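Local coordinates for protein phosphoacetylglucosamine mutase (Aspergillus lentulus, PDB 5O9X) that probably interconverts N-acetylglucosamine 6-phosphate and N-acetylglucosamine 1-phosphate, and here holds glucose 1,6-bisphosphate in its pocket, at residues Asp133-Gly138 against Ser252-Cys257; Thr236-Lys241 against Asp431-Glu436; Asp260-Lys265 against Asn299-Leu304; Arg267-Ser272 against Leu291-Asp296; Ala310-Ser315 against Ala440-Thr445. The protein carries 1 engineered substitution. One frame throughout, in Å; residues are numbered along the deposited sequence.

Contact 1 (Asp133-Gly138 against Ser252-Cys257); sequences DTRASG and SLNFEC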
# COMPACT_ATOMS: atom_id res chain seq x y z
N ASP A 133 4.00 -12.49 -5.94
CA ASP A 133 5.33 -11.87 -6.02
C ASP A 133 6.35 -13.07 -6.15
O ASP A 133 5.93 -14.19 -6.47
CB ASP A 133 5.60 -10.93 -4.80
CG ASP A 133 5.67 -11.68 -3.49
OD1 ASP A 133 5.68 -12.95 -3.48
OD2 ASP A 133 5.73 -10.99 -2.41
N THR A 134 7.64 -12.83 -5.88
CA THR A 134 8.70 -13.77 -6.19
C THR A 134 8.95 -14.81 -5.09
O THR A 134 9.90 -15.59 -5.22
CB THR A 134 10.04 -13.06 -6.52
OG1 THR A 134 10.38 -12.18 -5.42
CG2 THR A 134 9.91 -12.26 -7.85
N ARG A 135 8.15 -14.75 -3.99
CA ARG A 135 8.47 -15.50 -2.79
C ARG A 135 8.53 -17.04 -3.12
O ARG A 135 7.83 -17.50 -4.00
CB ARG A 135 7.43 -15.26 -1.68
CG ARG A 135 7.61 -13.87 -0.96
CD ARG A 135 6.33 -13.48 -0.20
NE ARG A 135 6.56 -12.05 0.13
CZ ARG A 135 7.26 -11.68 1.21
NH1 ARG A 135 7.68 -12.58 2.14
NH2 ARG A 135 7.54 -10.38 1.40
N ALA A 136 9.36 -17.78 -2.41
CA ALA A 136 9.64 -19.19 -2.79
C ALA A 136 8.37 -20.03 -2.68
O ALA A 136 8.14 -20.95 -3.52
CB ALA A 136 10.67 -19.75 -1.88
N SER A 137 7.56 -19.73 -1.68
CA SER A 137 6.29 -20.48 -1.49
C SER A 137 5.17 -20.14 -2.43
O SER A 137 4.10 -20.78 -2.36
CB SER A 137 5.73 -20.23 -0.06
OG SER A 137 5.57 -18.82 0.19
N GLY A 138 5.31 -19.13 -3.29
CA GLY A 138 4.15 -18.73 -4.06
C GLY A 138 3.57 -19.75 -5.03
O GLY A 138 2.33 -19.86 -5.19
N SER A 252 17.19 -12.93 -0.59
CA SER A 252 17.49 -11.48 -0.80
C SER A 252 16.30 -10.52 -0.71
O SER A 252 16.54 -9.31 -0.65
CB SER A 252 18.12 -11.30 -2.19
OG SER A 252 19.39 -11.91 -2.12
N LEU A 253 15.07 -11.04 -0.72
CA LEU A 253 13.88 -10.23 -0.85
C LEU A 253 13.74 -9.38 0.43
O LEU A 253 13.72 -9.93 1.55
CB LEU A 253 12.66 -11.14 -0.99
CG LEU A 253 11.33 -10.34 -1.20
CD1 LEU A 253 11.33 -9.57 -2.54
CD2 LEU A 253 10.16 -11.34 -1.15
N ASN A 254 13.64 -8.04 0.28
CA ASN A 254 13.52 -7.12 1.47
C ASN A 254 14.70 -7.23 2.46
O ASN A 254 14.57 -6.92 3.65
CB ASN A 254 12.17 -7.32 2.25
CG ASN A 254 10.95 -7.02 1.36
OD1 ASN A 254 10.94 -6.03 0.59
ND2 ASN A 254 9.86 -7.81 1.53
N PHE A 255 15.86 -7.69 1.96
CA PHE A 255 16.92 -8.07 2.90
C PHE A 255 17.98 -7.03 2.86
O PHE A 255 18.61 -6.86 1.85
CB PHE A 255 17.49 -9.51 2.65
CG PHE A 255 18.66 -9.85 3.58
CD1 PHE A 255 18.42 -10.21 4.93
CD2 PHE A 255 19.97 -9.73 3.13
CE1 PHE A 255 19.51 -10.48 5.78
CE2 PHE A 255 21.05 -9.98 3.97
CZ PHE A 255 20.81 -10.33 5.31
N GLU A 256 18.13 -6.27 3.95
CA GLU A 256 19.07 -5.13 3.97
C GLU A 256 18.86 -4.10 2.85
O GLU A 256 19.81 -3.38 2.43
CB GLU A 256 20.51 -5.60 4.06
CG GLU A 256 20.64 -6.57 5.25
CD GLU A 256 22.10 -6.84 5.63
OE1 GLU A 256 22.97 -6.80 4.75
OE2 GLU A 256 22.36 -7.09 6.80
N CYS A 257 17.63 -4.03 2.36
CA CYS A 257 17.27 -3.04 1.32
C CYS A 257 15.73 -3.03 1.23
O CYS A 257 15.05 -3.87 1.89
CB CYS A 257 17.87 -3.34 -0.07
SG CYS A 257 17.30 -4.92 -0.78
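L253 lays one branch of its isobutyl group over R135. Its CD2 sits 3.6 Å above the guanidinium plane, offset toward the rim, and also reaches R135 CG at 3.6 Å, so a single methyl meets both the aliphatic and the charged part of the chain; the two side chains run at about a right angle. The other methyl, L253 CD1, lies 4.0 Å from T134 OG1. CG of L253 stands opposite its own backbone N (chi1 -178°), which helps send both methyls across the gap. R135, extended from CG to NE, is held at the edge of its guanidinium by D133. Its NE gives a 2.9 Å salt bridge to D133 OD2, close to the guanidinium plane and on the syn lone pair of that oxygen, while R135 N to D133 OD1 closes an Asx turn. Residues 133-138 link strand 127-132 to helix 138-151 in the first alpha/beta/alpha domain and 252-257 belong to the second, so the contact bridges two domains near the ligand, which lies about 7 Å from the R135 side chain. R135 NH2 and N254 ND2 approach to 3.5 Å as two donors, not as a bonded pair. Both donate to the carbonyl of N71, in the T-A-A-H-N-P segment that probably corresponds to the phosphoserine loop of this family, and N254 ND2 donates as well to the carbonyl of A69, the engineered position.

Contact 2 (Thr236-Lys241 against Asp431-Glu436); sequences TGLDIK and DMLLVE
L238 and E436 are brought together by different choices of chi1: CG of the leucine points away from its backbone N (chi1 -178°), carrying both methyls toward the helix, whereas E436 keeps CG beside its N and then bends at chi2 (-56°), laying the side chain across the leucine tip at about a right angle. L238 CD1 consequently lies 3.9 Å from E436 CG and 3.8 Å from E436 OE1. The second methyl, L238 CD2, meets L433 CD2 at 4.0 Å, again with the side chains at roughly right angles. One turn before E436, M432 bends at chi2 and chi3 and reaches I240 tip to tip, with 4.1 Å between M432 CE and I240 CD1. Just before L238 the chain is shaped by an ST turn, in which T236 OG1 accepts from L238 N at 3.2 Å along a nearly straight bond. The contact thus places the edge strand 240-243 of the domain II sheet, with its preceding turn, against helix 428-442 of domain III. F199 of helix 188-202 touches both L238 and L433, and M432 also touches L212, I290 and Y292. No hydrogen bond crosses between the segments; the attraction is dispersive. The buried E436 carboxylate finds its polar partners beyond them, in a salt bridge to R279 and a hydrogen bond to the Y292 hydroxyl, and the L238 methyl beside it, by keeping the surroundings apolar, would probably strengthen that ion pair.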
# COMPACT_ATOMS: atom_id res chain seq x y z
N THR A 236 12.43 12.91 -21.78
CA THR A 236 11.81 13.50 -20.58
C THR A 236 12.92 13.81 -19.62
O THR A 236 12.67 14.40 -18.56
CB THR A 236 10.86 12.50 -19.84
OG1 THR A 236 11.65 11.38 -19.45
CG2 THR A 236 9.66 12.06 -20.68
N GLY A 237 14.15 13.39 -19.93
CA GLY A 237 15.29 13.58 -19.02
C GLY A 237 15.38 12.48 -17.92
O GLY A 237 16.35 12.43 -17.19
N LEU A 238 14.39 11.62 -17.80
CA LEU A 238 14.40 10.62 -16.73
C LEU A 238 15.44 9.55 -17.09
O LEU A 238 15.38 8.92 -18.15
CB LEU A 238 13.03 10.01 -16.58
CG LEU A 238 12.90 8.98 -15.46
CD1 LEU A 238 13.15 9.66 -14.13
CD2 LEU A 238 11.49 8.41 -15.46
N ASP A 239 16.33 9.31 -16.16
CA ASP A 239 17.43 8.43 -16.27
C ASP A 239 17.41 7.49 -15.01
O ASP A 239 18.01 7.82 -14.00
CB ASP A 239 18.63 9.38 -16.18
CG ASP A 239 19.99 8.68 -16.35
OD1 ASP A 239 20.02 7.49 -16.78
OD2 ASP A 239 21.03 9.35 -16.03
N ILE A 240 16.78 6.33 -15.09
CA ILE A 240 16.64 5.42 -13.91
C ILE A 240 17.76 4.42 -13.90
O ILE A 240 18.02 3.73 -14.93
CB ILE A 240 15.28 4.67 -13.92
CG1 ILE A 240 14.13 5.64 -13.67
CG2 ILE A 240 15.26 3.51 -12.84
CD1 ILE A 240 12.70 5.13 -13.94
N LYS A 241 18.37 4.24 -12.73
CA LYS A 241 19.26 3.15 -12.52
C LYS A 241 18.58 2.22 -11.53
O LYS A 241 18.00 2.72 -10.54
CB LYS A 241 20.57 3.64 -11.92
CG LYS A 241 21.14 4.88 -12.62
CD LYS A 241 21.90 4.58 -13.90
CE LYS A 241 22.35 5.84 -14.67
NZ LYS A 241 22.62 5.54 -16.12
N ASP A 431 3.44 6.35 -8.38
CA ASP A 431 3.87 7.39 -7.41
C ASP A 431 5.29 7.88 -7.66
O ASP A 431 5.57 9.09 -7.57
CB ASP A 431 3.75 6.93 -5.98
CG ASP A 431 2.33 6.68 -5.53
OD1 ASP A 431 1.34 7.16 -6.14
OD2 ASP A 431 2.19 5.96 -4.49
N MET A 432 6.20 6.98 -7.97
CA MET A 432 7.54 7.42 -8.37
C MET A 432 7.49 8.34 -9.63
O MET A 432 8.12 9.41 -9.63
CB MET A 432 8.31 6.19 -8.71
CG MET A 432 9.79 6.29 -8.82
SD MET A 432 10.32 5.31 -10.27
CE MET A 432 10.00 6.81 -11.31
N LEU A 433 6.72 7.96 -10.68
CA LEU A 433 6.68 8.86 -11.86
C LEU A 433 6.02 10.21 -11.46
O LEU A 433 6.37 11.28 -11.98
CB LEU A 433 5.83 8.20 -13.00
CG LEU A 433 6.46 6.90 -13.60
CD1 LEU A 433 5.47 6.24 -14.58
CD2 LEU A 433 7.81 7.21 -14.29
N LEU A 434 4.99 10.14 -10.61
CA LEU A 434 4.38 11.36 -10.08
C LEU A 434 5.40 12.30 -9.42
O LEU A 434 5.48 13.50 -9.79
CB LEU A 434 3.28 11.02 -9.08
CG LEU A 434 2.63 12.17 -8.27
CD1 LEU A 434 1.83 13.07 -9.16
CD2 LEU A 434 1.77 11.63 -7.14
N VAL A 435 6.18 11.77 -8.53
CA VAL A 435 7.22 12.57 -7.85
C VAL A 435 8.23 13.15 -8.87
O VAL A 435 8.55 14.37 -8.85
CB VAL A 435 7.98 11.73 -6.82
CG1 VAL A 435 9.22 12.47 -6.34
CG2 VAL A 435 7.06 11.42 -5.62
N GLU A 436 8.65 12.30 -9.78
CA GLU A 436 9.56 12.78 -10.85
C GLU A 436 8.98 13.96 -11.67
O GLU A 436 9.71 14.95 -11.93
CB GLU A 436 9.99 11.63 -11.79
CG GLU A 436 10.96 10.60 -11.07
CD GLU A 436 12.22 11.27 -10.49
OE1 GLU A 436 12.89 12.06 -11.21
OE2 GLU A 436 12.54 11.05 -9.29

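Contact 3 (Asp260-Lys265 against Asn299-Leu304); sequences DYVKTK and NVFRLL
The apolar part of this contact centres on V262, whose CG1 meets two residues of the strand at once. F301 presents the end of its ring, with CZ 3.8 Å from V262 CG1 and the methyl at the ring edge, near the ring plane. L303 CD1 reaches the same V262 CG1 at 4.0 Å. F301 and L303 are alternate residues of the strand, so their side chains leave its same side and close on the methyl together. A mixed contact follows: K263 starts out pointing away from the strand, but a bend at chi2 (67°) brings its alkyl chain back, and K263 CD passes L303 CD2 at 4.1 Å, the two chains at about a right angle. Polar bonding does not cross between the segments. K263 NZ makes its salt bridge with D305, directly after the strand, and within the helix D260 O is gripped twice, by T264 N and by T264 OG1 at 2.7 Å, from opposite faces of the carbonyl plane. The helix axis passes 9.8 Å from that of the strand, with 111° between their directions, and the helix runs crosswise over one face of the sheet, at its edge strand. Strand 301-304 pairs antiparallel with 290-295, whose L291 and Y293 also touch V262, while the alternate residues R302 and L304 pack against helix 446-451 on the other face.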
# COMPACT_ATOMS: atom_id res chain seq x y z
N ASP A 260 10.97 -0.69 3.43
CA ASP A 260 10.75 -0.91 4.90
C ASP A 260 12.06 -0.83 5.73
O ASP A 260 12.17 -0.23 6.80
CB ASP A 260 10.07 -2.29 5.14
CG ASP A 260 9.84 -2.52 6.62
OD1 ASP A 260 9.06 -1.74 7.23
OD2 ASP A 260 10.51 -3.44 7.20
N TYR A 261 13.15 -1.37 5.14
CA TYR A 261 14.46 -1.25 5.74
C TYR A 261 14.82 0.27 5.87
O TYR A 261 15.24 0.73 6.95
CB TYR A 261 15.53 -2.02 4.89
CG TYR A 261 16.96 -1.82 5.46
CD1 TYR A 261 17.54 -2.78 6.34
CD2 TYR A 261 17.70 -0.70 5.12
CE1 TYR A 261 18.83 -2.63 6.87
CE2 TYR A 261 18.96 -0.50 5.70
CZ TYR A 261 19.51 -1.50 6.54
OH TYR A 261 20.76 -1.28 7.05
N VAL A 262 14.69 1.04 4.78
CA VAL A 262 15.12 2.43 4.80
C VAL A 262 14.32 3.23 5.84
O VAL A 262 14.87 4.03 6.61
CB VAL A 262 15.01 3.00 3.38
CG1 VAL A 262 15.30 4.52 3.35
CG2 VAL A 262 16.10 2.34 2.47
N LYS A 263 13.00 3.07 5.81
CA LYS A 263 12.14 3.81 6.74
C LYS A 263 12.36 3.43 8.22
O LYS A 263 12.39 4.34 9.08
CB LYS A 263 10.69 3.56 6.31
CG LYS A 263 9.63 4.16 7.30
CD LYS A 263 9.62 5.71 7.34
CE LYS A 263 8.67 6.22 8.41
NZ LYS A 263 8.88 7.71 8.62
N THR A 264 12.48 2.12 8.55
CA THR A 264 12.58 1.71 9.97
C THR A 264 13.98 1.99 10.48
O THR A 264 14.13 2.38 11.63
CB THR A 264 12.27 0.18 10.16
OG1 THR A 264 13.08 -0.61 9.27
CG2 THR A 264 10.79 -0.07 9.81
N LYS A 265 15.01 1.81 9.66
CA LYS A 265 16.38 2.08 10.11
C LYS A 265 16.85 3.51 9.87
O LYS A 265 17.92 3.92 10.41
CB LYS A 265 17.38 1.13 9.38
CG LYS A 265 17.11 -0.38 9.51
CD LYS A 265 17.48 -0.83 10.90
CE LYS A 265 17.34 -2.35 11.12
NZ LYS A 265 18.74 -2.79 11.43
N ASN A 299 27.32 14.96 3.15
CA ASN A 299 27.35 13.50 3.24
C ASN A 299 26.43 12.95 4.34
O ASN A 299 26.75 11.93 4.95
CB ASN A 299 28.81 12.94 3.35
CG ASN A 299 28.92 11.48 2.89
OD1 ASN A 299 28.23 11.02 1.97
ND2 ASN A 299 29.83 10.74 3.52
N VAL A 300 25.30 13.61 4.61
CA VAL A 300 24.35 13.11 5.65
C VAL A 300 23.09 12.56 4.93
O VAL A 300 22.55 13.23 4.08
CB VAL A 300 23.91 14.20 6.71
CG1 VAL A 300 22.90 13.67 7.72
CG2 VAL A 300 25.11 14.89 7.41
N PHE A 301 22.65 11.36 5.32
CA PHE A 301 21.45 10.72 4.78
C PHE A 301 20.23 11.53 5.18
O PHE A 301 20.08 11.87 6.39
CB PHE A 301 21.32 9.25 5.36
CG PHE A 301 20.00 8.60 5.08
CD1 PHE A 301 19.77 7.92 3.86
CD2 PHE A 301 18.93 8.75 5.99
CE1 PHE A 301 18.51 7.31 3.59
CE2 PHE A 301 17.71 8.14 5.72
CZ PHE A 301 17.49 7.46 4.52
N ARG A 302 19.34 11.79 4.22
CA ARG A 302 18.08 12.50 4.49
C ARG A 302 16.94 11.72 3.86
O ARG A 302 17.01 11.32 2.71
CB ARG A 302 18.05 13.91 3.86
CG ARG A 302 19.29 14.75 4.23
CD ARG A 302 19.31 15.03 5.76
NE ARG A 302 20.43 15.89 6.12
CZ ARG A 302 20.65 16.36 7.36
NH1 ARG A 302 19.86 15.99 8.39
NH2 ARG A 302 21.71 17.16 7.56
N LEU A 303 15.90 11.53 4.63
CA LEU A 303 14.81 10.67 4.23
C LEU A 303 13.65 11.50 3.73
O LEU A 303 13.30 12.49 4.37
CB LEU A 303 14.32 9.82 5.46
CG LEU A 303 13.06 8.94 5.23
CD1 LEU A 303 13.29 7.88 4.14
CD2 LEU A 303 12.63 8.39 6.63
N LEU A 304 13.04 11.08 2.60
CA LEU A 304 11.85 11.73 2.08
C LEU A 304 10.78 10.71 2.02
O LEU A 304 10.60 10.09 0.97
CB LEU A 304 12.03 12.43 0.71
CG LEU A 304 13.12 13.56 0.74
CD1 LEU A 304 13.82 13.71 -0.65
CD2 LEU A 304 12.49 14.85 1.19

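Contact 4 (Arg267-Ser272 against Leu291-Asp296); sequences RAPPSS and LYYFLD. Unlike the reference sequence in segment 291-296: L291 (reference Val).
Y293 reaches from its strand to the A268-P269 corner of the loop, and several atoms along the way find neighbours. CB packs 3.2 Å from the carbonyl O of R302 on the adjoining strand. A chi1 of 48° puts CG between the backbone N and the carbonyl carbon, and from there the ring projects to the loop. CE1 is the first ring atom to arrive, 4.1 Å from A268 CB. CZ follows, at the same 4.1 Å from P269 CD. The tip goes furthest: Y293 OH lies 3.6 Å from P269 CD and 4.0 Å from P269 CG, in van der Waals contact with the proline ring. Its polar need is met by a hydrogen bond with the S282 hydroxyl, which fixes the end of the phenol. P269 is itself held by a type I turn, closed by S272 N to P269 O at 2.9 Å. Strand 290-295 runs antiparallel between 279-283 and 301-304, and the loop lies over the side of this sheet on which helix 259-265 also packs. V262 of that helix touches P269, while A268 leans on F301 of the edge strand.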
# COMPACT_ATOMS: atom_id res chain seq x y z
N ARG A 267 18.23 5.04 7.13
CA ARG A 267 19.58 4.97 6.53
C ARG A 267 19.39 4.31 5.18
O ARG A 267 18.38 3.58 4.94
CB ARG A 267 20.55 4.18 7.44
CG ARG A 267 20.23 2.70 7.61
CD ARG A 267 21.36 1.91 8.30
NE ARG A 267 22.47 1.92 7.35
CZ ARG A 267 23.63 1.26 7.45
NH1 ARG A 267 23.89 0.47 8.48
NH2 ARG A 267 24.52 1.38 6.47
N ALA A 268 20.38 4.51 4.30
CA ALA A 268 20.34 3.88 3.00
C ALA A 268 20.69 2.41 3.14
O ALA A 268 21.31 2.04 4.12
CB ALA A 268 21.30 4.56 2.03
N PRO A 269 20.34 1.58 2.14
CA PRO A 269 20.76 0.19 2.21
C PRO A 269 22.33 0.15 2.33
O PRO A 269 22.98 0.91 1.67
CB PRO A 269 20.33 -0.39 0.86
CG PRO A 269 19.16 0.46 0.40
CD PRO A 269 19.52 1.86 0.92
N PRO A 270 22.88 -0.72 3.18
CA PRO A 270 24.39 -0.74 3.31
C PRO A 270 25.13 -1.03 1.98
O PRO A 270 26.24 -0.59 1.84
CB PRO A 270 24.66 -1.87 4.27
CG PRO A 270 23.33 -2.37 4.77
CD PRO A 270 22.21 -1.68 4.08
N SER A 271 24.51 -1.74 1.02
CA SER A 271 25.10 -1.97 -0.32
C SER A 271 24.96 -0.79 -1.29
O SER A 271 25.41 -0.87 -2.45
CB SER A 271 24.45 -3.20 -0.98
OG SER A 271 23.11 -2.89 -1.35
N SER A 272 24.30 0.29 -0.86
CA SER A 272 24.14 1.47 -1.73
C SER A 272 25.50 2.01 -2.18
O SER A 272 26.40 2.21 -1.33
CB SER A 272 23.36 2.60 -1.01
OG SER A 272 23.19 3.74 -1.87
N LEU A 291 9.72 5.05 -0.83
CA LEU A 291 10.29 6.35 -0.42
C LEU A 291 11.50 6.81 -1.04
O LEU A 291 12.15 6.05 -1.69
CB LEU A 291 10.54 6.49 1.01
CG LEU A 291 10.94 5.60 2.02
CD1 LEU A 291 9.42 5.39 2.23
CD2 LEU A 291 11.89 4.61 1.38
N TYR A 292 11.78 8.08 -0.82
CA TYR A 292 12.90 8.73 -1.48
C TYR A 292 13.90 9.09 -0.42
O TYR A 292 13.54 9.22 0.76
CB TYR A 292 12.35 10.09 -2.11
CG TYR A 292 12.02 9.94 -3.61
CD1 TYR A 292 10.81 9.30 -4.02
CD2 TYR A 292 12.93 10.40 -4.59
CE1 TYR A 292 10.48 9.12 -5.38
CE2 TYR A 292 12.62 10.29 -5.99
CZ TYR A 292 11.40 9.63 -6.36
OH TYR A 292 11.02 9.54 -7.70
N TYR A 293 15.16 9.35 -0.83
CA TYR A 293 16.20 9.73 0.11
C TYR A 293 17.41 10.12 -0.71
O TYR A 293 17.49 9.87 -1.92
CB TYR A 293 16.58 8.57 1.09
CG TYR A 293 16.83 7.25 0.39
CD1 TYR A 293 18.18 6.82 0.02
CD2 TYR A 293 15.73 6.41 0.10
CE1 TYR A 293 18.37 5.58 -0.61
CE2 TYR A 293 15.93 5.17 -0.51
CZ TYR A 293 17.24 4.77 -0.89
OH TYR A 293 17.39 3.52 -1.48
N PHE A 294 18.33 10.84 -0.06
CA PHE A 294 19.59 11.21 -0.70
C PHE A 294 20.61 11.50 0.36
O PHE A 294 20.23 11.74 1.53
CB PHE A 294 19.39 12.49 -1.61
CG PHE A 294 19.09 13.76 -0.88
CD1 PHE A 294 20.00 14.86 -0.93
CD2 PHE A 294 17.86 13.94 -0.21
CE1 PHE A 294 19.66 16.06 -0.32
CE2 PHE A 294 17.56 15.13 0.42
CZ PHE A 294 18.44 16.20 0.39
N LEU A 295 21.88 11.55 -0.08
CA LEU A 295 22.97 12.05 0.78
C LEU A 295 23.14 13.54 0.47
O LEU A 295 23.31 13.88 -0.70
CB LEU A 295 24.24 11.32 0.46
CG LEU A 295 24.17 9.84 0.83
CD1 LEU A 295 25.26 9.05 0.11
CD2 LEU A 295 24.20 9.60 2.34
N ASP A 296 23.01 14.39 1.48
CA ASP A 296 23.10 15.85 1.23
C ASP A 296 24.58 16.27 0.99
O ASP A 296 25.47 15.45 1.05
CB ASP A 296 22.35 16.69 2.32
CG ASP A 296 23.05 16.71 3.70
OD1 ASP A 296 24.23 16.34 3.82
OD2 ASP A 296 22.37 17.13 4.69

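Contact 5 (Ala310-Ser315 against Ala440-Thr445); sequences ATLAAS and AHKGWT
L312 and K442 are the closest pair of backbones, yet their CA atoms stay 10.1 Å apart, so long side chains must span the space between the two helices. Within domain III, helix 306-324 packs here against the C-terminal end of helix 428-442, which stops where G443 turns to positive phi (87°) and leads to T445, the N-cap of the next helix. W444, in that turn, lies alongside L312, the two side chains running past each other in opposite directions. L312 CD1 approaches W444 CZ3 to 3.7 Å, coming obliquely to the indole, and the same methyl touches K442 CE at 4.0 Å. The lysine chain in turn lies over one face of W444, its CD 3.6 Å above the ring plane and offset toward the rim. L312 also packs on V435 and I438, and with W444 on W449 of helix 446-451. The polar link is at the end of the lysine chain. K442 bends at chi4 (-62°), and its NZ donates to S315 OG at 2.8 Å, to which a long, weak ion pair with D319 is added; the bend also leaves K442 CE 3.5 Å from that same S315 OG.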
# COMPACT_ATOMS: atom_id res chain seq x y z
N ALA A 310 3.10 12.87 0.02
CA ALA A 310 1.73 13.41 0.15
C ALA A 310 1.80 14.96 0.05
O ALA A 310 0.99 15.62 -0.65
CB ALA A 310 1.17 12.99 1.49
N THR A 311 2.70 15.54 0.81
CA THR A 311 2.76 17.02 0.87
C THR A 311 3.27 17.64 -0.46
O THR A 311 2.80 18.72 -0.87
CB THR A 311 3.59 17.52 2.06
OG1 THR A 311 4.88 16.94 2.05
CG2 THR A 311 2.88 17.12 3.33
N LEU A 312 4.21 16.96 -1.08
CA LEU A 312 4.68 17.32 -2.42
C LEU A 312 3.48 17.35 -3.40
O LEU A 312 3.25 18.32 -4.13
CB LEU A 312 5.80 16.33 -2.90
CG LEU A 312 6.38 16.68 -4.30
CD1 LEU A 312 7.22 17.96 -4.23
CD2 LEU A 312 7.17 15.57 -4.92
N ALA A 313 2.71 16.26 -3.42
CA ALA A 313 1.54 16.14 -4.32
C ALA A 313 0.41 17.16 -3.99
O ALA A 313 -0.14 17.77 -4.88
CB ALA A 313 0.96 14.71 -4.21
N ALA A 314 0.10 17.33 -2.68
CA ALA A 314 -0.89 18.33 -2.28
C ALA A 314 -0.48 19.75 -2.69
O ALA A 314 -1.35 20.53 -3.16
CB ALA A 314 -1.20 18.23 -0.79
N SER A 315 0.80 20.10 -2.56
CA SER A 315 1.27 21.44 -2.97
C SER A 315 1.13 21.59 -4.51
O SER A 315 0.61 22.59 -4.98
CB SER A 315 2.75 21.55 -2.58
OG SER A 315 3.41 22.55 -3.30
N ALA A 440 10.18 17.91 -11.62
CA ALA A 440 10.57 18.45 -12.95
C ALA A 440 9.77 19.78 -13.18
O ALA A 440 10.33 20.76 -13.71
CB ALA A 440 10.24 17.47 -14.08
N HIS A 441 8.46 19.80 -12.85
CA HIS A 441 7.67 21.00 -13.02
C HIS A 441 8.07 22.15 -12.08
O HIS A 441 8.19 23.32 -12.50
CB HIS A 441 6.18 20.72 -12.83
CG HIS A 441 5.54 20.08 -14.03
ND1 HIS A 441 4.94 20.83 -15.02
CD2 HIS A 441 5.44 18.79 -14.42
CE1 HIS A 441 4.46 20.02 -15.95
NE2 HIS A 441 4.77 18.78 -15.62
N LYS A 442 8.28 21.82 -10.81
CA LYS A 442 8.69 22.83 -9.82
C LYS A 442 10.11 23.32 -10.07
O LYS A 442 10.46 24.45 -9.68
CB LYS A 442 8.56 22.28 -8.36
CG LYS A 442 7.08 22.05 -7.90
CD LYS A 442 7.16 21.54 -6.41
CE LYS A 442 5.84 21.44 -5.63
NZ LYS A 442 5.20 22.79 -5.50
N GLY A 443 10.94 22.47 -10.68
CA GLY A 443 12.40 22.77 -10.96
C GLY A 443 13.22 22.38 -9.73
O GLY A 443 14.43 22.59 -9.68
N TRP A 444 12.58 21.72 -8.76
CA TRP A 444 13.24 21.41 -7.48
C TRP A 444 14.17 20.24 -7.57
O TRP A 444 13.95 19.31 -8.41
CB TRP A 444 12.13 20.98 -6.47
CG TRP A 444 11.49 22.08 -5.74
CD1 TRP A 444 11.64 23.47 -5.95
CD2 TRP A 444 10.51 21.93 -4.74
NE1 TRP A 444 10.87 24.14 -5.06
CE2 TRP A 444 10.13 23.24 -4.33
CE3 TRP A 444 9.93 20.79 -4.10
CZ2 TRP A 444 9.19 23.46 -3.31
CZ3 TRP A 444 8.98 21.04 -3.08
CH2 TRP A 444 8.63 22.33 -2.70
N THR A 445 15.22 20.29 -6.74
CA THR A 445 16.06 19.09 -6.43
C THR A 445 15.63 18.52 -5.09
O THR A 445 14.83 19.15 -4.41
CB THR A 445 17.58 19.42 -6.31
OG1 THR A 445 17.81 20.20 -5.12
CG2 THR A 445 18.11 20.21 -7.58

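Contacts 2 and 4 are buried, the other three only partly so. Contacts 3 and 4 lie 6 Å apart between centres and share one sheet: their strands pair through L304 N to Y292 O, and the R302-D296 salt bridge adds a second tie. Contact 2 reaches the opposite edge strand of that sheet, and contact 5 uses the same helix 428-442 further along, where V435 meets L312. Contact 1 stands apart where the first two domains meet, but E256 packs on P269 and P270 of contact 4. Chemistry follows place: contacts 2, 3 and 4 join mainly through van der Waals packing, contact 1 sets a methyl on a guanidinium, and contact 5 alone has a hydrogen bond between its segments.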